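Local atomic coordinates of cadherin-5 (Gallus gallus, PDB entry 3PPE), a protein that mediates calcium-dependent, homophilic adhesion between endothelial cells and helps couple their junctions to actin fibres. Residues N98-I103 against E129-P134. Residues are numbered along the deposited sequence; the frame is centred on the assembly and turned at random.
Sequences NDNAPI and EDADDP. With CA (calcium ion), chain D; CA (calcium ion), chain E; CA (calcium ion), chain C.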
loop_
_atom_site.group_PDB
_atom_site.type_symbol
_atom_site.label_atom_id
_atom_site.label_comp_id
_atom_site.label_asym_id
_atom_site.label_seq_id
_atom_site.Cartn_x
_atom_site.Cartn_y
_atom_site.Cartn_z
ATOM N N ASN A 98 10.387 9.715 -10.205
ATOM C CA ASN A 98 11.274 10.542 -11.005
ATOM C C ASN A 98 10.820 12.007 -10.984
ATOM O O ASN A 98 10.036 12.442 -11.802
ATOM C CB ASN A 98 11.392 10.015 -12.447
ATOM C CG ASN A 98 12.597 10.620 -13.148
ATOM O OD1 ASN A 98 13.659 10.772 -12.521
ATOM N ND2 ASN A 98 12.445 11.026 -14.377
ATOM N N ASP A 99 11.300 12.773 -10.017
ATOM C CA ASP A 99 10.868 14.155 -9.895
ATOM C C ASP A 99 12.015 15.175 -9.898
ATOM O O ASP A 99 11.808 16.334 -9.603
ATOM C CB ASP A 99 9.920 14.339 -8.692
ATOM C CG ASP A 99 10.529 13.942 -7.344
ATOM O OD1 ASP A 99 11.487 13.124 -7.255
ATOM O OD2 ASP A 99 10.000 14.459 -6.303
ATOM N N ASN A 100 13.228 14.717 -10.237
ATOM C CA ASN A 100 14.377 15.583 -10.374
ATOM C C ASN A 100 15.042 15.422 -11.731
ATOM O O ASN A 100 15.166 14.306 -12.277
ATOM C CB ASN A 100 15.410 15.368 -9.238
ATOM C CG ASN A 100 14.844 15.703 -7.856
ATOM O OD1 ASN A 100 14.210 14.861 -7.222
ATOM N ND2 ASN A 100 15.025 16.936 -7.407
ATOM N N ALA A 101 15.469 16.540 -12.285
ATOM C CA ALA A 101 16.242 16.507 -13.536
ATOM C C ALA A 101 17.747 16.572 -13.169
ATOM O O ALA A 101 18.113 16.980 -12.054
ATOM C CB ALA A 101 15.827 17.666 -14.450
ATOM N N PRO A 102 18.625 16.105 -14.062
ATOM C CA PRO A 102 20.069 16.289 -13.783
ATOM C C PRO A 102 20.433 17.757 -13.820
ATOM O O PRO A 102 19.890 18.536 -14.670
ATOM C CB PRO A 102 20.760 15.513 -14.923
ATOM C CG PRO A 102 19.631 14.582 -15.460
ATOM C CD PRO A 102 18.396 15.411 -15.342
ATOM N N ILE A 103 21.304 18.164 -12.892
ATOM C CA ILE A 103 21.762 19.560 -12.841
ATOM C C ILE A 103 23.280 19.569 -12.890
ATOM O O ILE A 103 23.938 18.807 -12.190
ATOM C CB ILE A 103 21.247 20.318 -11.567
ATOM C CG1 ILE A 103 19.708 20.392 -11.537
ATOM C CG2 ILE A 103 21.781 21.762 -11.500
ATOM C CD1 ILE A 103 19.193 20.404 -10.126
ATOM N N GLU A 129 24.329 15.943 -12.041
ATOM C CA GLU A 129 23.900 14.969 -11.031
ATOM C C GLU A 129 22.393 15.063 -10.923
ATOM O O GLU A 129 21.811 16.135 -11.025
ATOM C CB GLU A 129 24.523 15.234 -9.647
ATOM C CG GLU A 129 26.034 15.372 -9.627
ATOM C CD GLU A 129 26.548 15.875 -8.285
ATOM O OE1 GLU A 129 25.952 16.834 -7.696
ATOM O OE2 GLU A 129 27.556 15.307 -7.806
ATOM N N ASP A 130 21.773 13.911 -10.755
ATOM C CA ASP A 130 20.324 13.806 -10.683
ATOM C C ASP A 130 20.024 13.290 -9.288
ATOM O O ASP A 130 20.525 12.229 -8.910
ATOM C CB ASP A 130 19.860 12.803 -11.723
ATOM C CG ASP A 130 18.354 12.742 -11.847
ATOM O OD1 ASP A 130 17.616 12.517 -10.845
ATOM O OD2 ASP A 130 17.902 12.829 -12.978
ATOM N N ALA A 131 19.191 14.029 -8.555
ATOM C CA ALA A 131 18.921 13.770 -7.140
ATOM C C ALA A 131 17.998 12.559 -6.865
ATOM O O ALA A 131 17.823 12.154 -5.714
ATOM C CB ALA A 131 18.342 15.022 -6.512
ATOM N N ASP A 132 17.413 11.987 -7.908
ATOM C CA ASP A 132 16.582 10.796 -7.753
ATOM C C ASP A 132 17.412 9.578 -7.352
ATOM O O ASP A 132 18.653 9.637 -7.273
ATOM C CB ASP A 132 15.699 10.541 -8.993
ATOM C CG ASP A 132 14.723 11.662 -9.221
ATOM O OD1 ASP A 132 14.083 12.051 -8.242
ATOM O OD2 ASP A 132 14.602 12.208 -10.355
ATOM N N ASP A 133 16.727 8.468 -7.097
ATOM C CA ASP A 133 17.377 7.267 -6.586
ATOM C C ASP A 133 18.054 6.487 -7.707
ATOM O O ASP A 133 17.402 6.058 -8.658
ATOM C CB ASP A 133 16.365 6.376 -5.862
ATOM C CG ASP A 133 17.023 5.228 -5.124
ATOM O OD1 ASP A 133 16.370 4.636 -4.238
ATOM O OD2 ASP A 133 18.194 4.916 -5.427
ATOM N N PRO A 134 19.366 6.307 -7.590
ATOM C CA PRO A 134 20.165 5.726 -8.671
ATOM C C PRO A 134 20.008 4.211 -8.738
ATOM O O PRO A 134 20.602 3.567 -9.604
ATOM C CB PRO A 134 21.597 6.089 -8.276
ATOM C CG PRO A 134 21.557 6.196 -6.795
ATOM C CD PRO A 134 20.202 6.751 -6.461
HETATM CA CA CA D . 15.657 12.063 -12.460
HETATM CA CA CA E . 12.586 11.350 -6.463
HETATM CA CA CA C . 11.046 14.334 -4.227
HETATM O O HOH W 1 18.796 16.755 -9.562
HETATM O O HOH W 2 12.159 16.327 -5.148
#
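I103 and E129 form an antiparallel hydrogen-bonded pair, I103 N to E129 O at 2.8 Å and E129 N to I103 O at 2.9 Å, and the two segments run on, nearly antiparallel (163°), into calcium-binding loops. This is the calcium-bound linker between cadherin domains EC1 and EC2: 98-103 carries the NDN end of the DxNDN motif and faces the DAD loop, residues 130-132. Water 1 bridges them, donating to A101 O and accepting from A131 N. D132 joins two metals, with CG anti to its carbonyl carbon (chi1 -63°). Its OD2 binds the chain D calcium ion and its OD1 the chain E calcium ion, each at 2.4 Å. OD2 also accepts from N100 N through its syn lone pair. D99 likewise spans two ions, OD1 on the chain E calcium and OD2 on the chain C calcium, its carboxylate nearly coplanar with that of D132. D130 grips the chain D calcium with both oxygens and lies alongside P102, OD2 3.5 Å from P102 CG. N100 O, H139 and D184 are further ligands. N98 OD1 and D132 OD2 lie 2.8 Å apart, probably because both bind this ion. D130 OD1 also closes an Asx turn, accepting from D132 N at 3.0 Å on its anti lone pair.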